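PDB 3OKC: GDP-mannose-dependent alpha-(1-6)-phosphatidylinositol monomannoside mannosyltransferase from Corynebacterium glutamicum, which is a mannosyltransferase of the GT-B clan, built from two Rossmann-like domains. Local coordinates for residues S111-S116 against T139-L144. Residues are numbered along the deposited sequence; the frame is centred on the assembly and turned at random.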
ATOM      1  N   SER A 111      25.704   1.308 -13.577  1.00 18.01           N
ATOM      2  CA  SER A 111      26.166   2.575 -13.012  1.00 18.73           C
ATOM      3  C   SER A 111      25.323   3.067 -11.831  1.00 18.12           C
ATOM      4  O   SER A 111      25.710   4.014 -11.141  1.00 18.67           O
ATOM      5  CB  SER A 111      26.276   3.655 -14.097  1.00 19.47           C
ATOM      6  OG  SER A 111      25.151   3.646 -14.954  1.00 19.48           O
ATOM      7  N   LYS A 112      24.180   2.421 -11.606  1.00 17.25           N
ATOM      8  CA  LYS A 112      23.307   2.750 -10.480  1.00 16.80           C
ATOM      9  C   LYS A 112      22.541   1.523  -9.984  1.00 15.82           C
ATOM     10  O   LYS A 112      21.943   0.787 -10.775  1.00 15.57           O
ATOM     11  CB  LYS A 112      22.325   3.864 -10.862  1.00 16.61           C
ATOM     12  CG  LYS A 112      21.463   4.361  -9.698  1.00 16.65           C
ATOM     13  CD  LYS A 112      20.426   5.379 -10.146  1.00 16.96           C
ATOM     14  CE  LYS A 112      21.070   6.717 -10.451  1.00 19.02           C
ATOM     15  NZ  LYS A 112      20.102   7.625 -11.108  1.00 20.28           N
ATOM     16  N   VAL A 113      22.567   1.316  -8.672  1.00 15.60           N
ATOM     17  CA  VAL A 113      21.801   0.247  -8.032  1.00 14.98           C
ATOM     18  C   VAL A 113      20.759   0.859  -7.091  1.00 14.68           C
ATOM     19  O   VAL A 113      21.096   1.654  -6.210  1.00 14.89           O
ATOM     20  CB  VAL A 113      22.713  -0.759  -7.270  1.00 15.16           C
ATOM     21  CG1 VAL A 113      21.883  -1.856  -6.623  1.00 14.64           C
ATOM     22  CG2 VAL A 113      23.757  -1.370  -8.202  1.00 14.97           C
ATOM     23  N   ILE A 114      19.497   0.505  -7.315  1.00 14.22           N
ATOM     24  CA  ILE A 114      18.380   0.955  -6.484  1.00 14.09           C
ATOM     25  C   ILE A 114      17.798  -0.265  -5.766  1.00 13.94           C
ATOM     26  O   ILE A 114      17.722  -1.352  -6.342  1.00 13.92           O
ATOM     27  CB  ILE A 114      17.251   1.651  -7.322  1.00 13.93           C
ATOM     28  CG1 ILE A 114      17.812   2.709  -8.280  1.00 14.11           C
ATOM     29  CG2 ILE A 114      16.176   2.275  -6.420  1.00 13.79           C
ATOM     30  CD1 ILE A 114      17.984   2.227  -9.705  1.00 13.14           C
ATOM     31  N   ALA A 115      17.418  -0.088  -4.505  1.00 13.99           N
ATOM     32  CA  ALA A 115      16.698  -1.123  -3.764  1.00 13.96           C
ATOM     33  C   ALA A 115      15.492  -0.513  -3.050  1.00 14.02           C
ATOM     34  O   ALA A 115      15.600   0.555  -2.430  1.00 13.87           O
ATOM     35  CB  ALA A 115      17.622  -1.826  -2.773  1.00 14.24           C
ATOM     36  N   SER A 116      14.345  -1.184  -3.155  1.00 13.94           N
ATOM     37  CA  SER A 116      13.123  -0.710  -2.506  1.00 14.52           C
ATOM     38  C   SER A 116      12.792  -1.473  -1.225  1.00 14.88           C
ATOM     39  O   SER A 116      12.768  -2.701  -1.208  1.00 14.73           O
ATOM     40  CB  SER A 116      11.936  -0.740  -3.472  1.00 14.40           C
ATOM     41  OG  SER A 116      12.077   0.242  -4.492  1.00 14.94           O
ATOM     42  N   THR A 139      25.824  -0.385   1.941  1.00 26.50           N
ATOM     43  CA  THR A 139      27.135  -0.048   1.373  1.00 27.43           C
ATOM     44  C   THR A 139      27.229  -0.281  -0.142  1.00 27.11           C
ATOM     45  O   THR A 139      28.052   0.334  -0.814  1.00 27.94           O
ATOM     46  CB  THR A 139      28.306  -0.788   2.088  1.00 28.31           C
ATOM     47  OG1 THR A 139      28.185  -2.203   1.899  1.00 28.87           O
ATOM     48  CG2 THR A 139      28.317  -0.486   3.578  1.00 28.99           C
ATOM     49  N   GLU A 140      26.376  -1.150  -0.676  1.00 26.30           N
ATOM     50  CA  GLU A 140      26.435  -1.535  -2.090  1.00 26.13           C
ATOM     51  C   GLU A 140      25.370  -0.868  -2.963  1.00 24.95           C
ATOM     52  O   GLU A 140      25.457  -0.898  -4.194  1.00 24.99           O
ATOM     53  CB  GLU A 140      26.340  -3.055  -2.217  1.00 25.80           C
ATOM     54  CG  GLU A 140      27.563  -3.793  -1.681  1.00 27.84           C
ATOM     55  CD  GLU A 140      27.393  -5.304  -1.676  1.00 28.25           C
ATOM     56  OE1 GLU A 140      26.297  -5.799  -2.040  1.00 29.99           O
ATOM     57  OE2 GLU A 140      28.366  -5.999  -1.305  1.00 30.90           O
ATOM     58  N   VAL A 141      24.373  -0.267  -2.315  1.00 23.92           N
ATOM     59  CA  VAL A 141      23.234   0.342  -2.990  1.00 22.66           C
ATOM     60  C   VAL A 141      23.385   1.868  -3.030  1.00 22.76           C
ATOM     61  O   VAL A 141      23.745   2.494  -2.027  1.00 23.51           O
ATOM     62  CB  VAL A 141      21.902  -0.079  -2.303  1.00 22.09           C
ATOM     63  CG1 VAL A 141      20.771   0.857  -2.652  1.00 22.08           C
ATOM     64  CG2 VAL A 141      21.531  -1.505  -2.680  1.00 21.47           C
ATOM     65  N   ASP A 142      23.118   2.452  -4.196  1.00 21.88           N
ATOM     66  CA  ASP A 142      23.217   3.899  -4.397  1.00 21.78           C
ATOM     67  C   ASP A 142      21.942   4.635  -3.971  1.00 21.06           C
ATOM     68  O   ASP A 142      22.010   5.747  -3.444  1.00 21.48           O
ATOM     69  CB  ASP A 142      23.548   4.210  -5.863  1.00 21.98           C
ATOM     70  CG  ASP A 142      24.740   3.408  -6.378  1.00 22.47           C
ATOM     71  OD1 ASP A 142      25.869   3.608  -5.875  1.00 23.87           O
ATOM     72  OD2 ASP A 142      24.553   2.573  -7.286  1.00 21.45           O
ATOM     73  N   VAL A 143      20.786   4.014  -4.208  1.00 19.76           N
ATOM     74  CA  VAL A 143      19.490   4.600  -3.862  1.00 19.12           C
ATOM     75  C   VAL A 143      18.646   3.597  -3.074  1.00 18.47           C
ATOM     76  O   VAL A 143      18.393   2.482  -3.541  1.00 18.04           O
ATOM     77  CB  VAL A 143      18.700   5.085  -5.121  1.00 18.95           C
ATOM     78  CG1 VAL A 143      17.365   5.707  -4.722  1.00 18.27           C
ATOM     79  CG2 VAL A 143      19.517   6.083  -5.944  1.00 19.23           C
ATOM     80  N   LEU A 144      18.227   3.999  -1.878  1.00 18.39           N
ATOM     81  CA  LEU A 144      17.352   3.187  -1.036  1.00 17.67           C
ATOM     82  C   LEU A 144      16.001   3.898  -0.939  1.00 17.24           C
ATOM     83  O   LEU A 144      15.915   5.007  -0.404  1.00 17.92           O
ATOM     84  CB  LEU A 144      17.989   2.994   0.349  1.00 18.22           C
ATOM     85  CG  LEU A 144      17.619   1.873   1.339  1.00 18.48           C
ATOM     86  CD1 LEU A 144      16.317   2.168   2.097  1.00 18.55           C
ATOM     87  CD2 LEU A 144      17.588   0.480   0.691  1.00 18.01           C
TER
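The carboxylate of Asp-142 is the flat group that crosses to Val-113 in the Rossmann-like parallel sheet of a GT-B domain: its OD2 accepts the Val-113 backbone N-H at 2.7 Å through the anti lone pair. At that same oxygen the CA of Lys-112 approaches to 3.4 Å, and Lys-106 of helix 102-108 adds a salt bridge, which would be expected to favour the ionised acid. With chi1 at -50°, CG sits beside the Asp-142 backbone N and the carboxylate reaches back to the start of strand 112-116. The carboxylate thus bonds the backbone just ahead of the parallel pairing of Ile-114 with Val-143; the connection between these neighbouring strands runs through helices 120-124 and 128-140. On one face Ile-114 and Val-143 lie side by side, Ile-114 CG2 4.0 Å from Val-143 CB. The other face carries Ala-115 and Leu-144, and here Val-141 crosses Val-113 at about a right angle, while Val-141 CG2 lies 3.9 Å from Ala-115 CB. Ala-115 N binds Val-143 O at 2.9 Å, almost straight. The Val-113 O takes two N-H groups, that of Val-143 in the carbonyl plane at 3.1 Å and that of Asp-142, tilted 18° from the plane, at 3.0 Å.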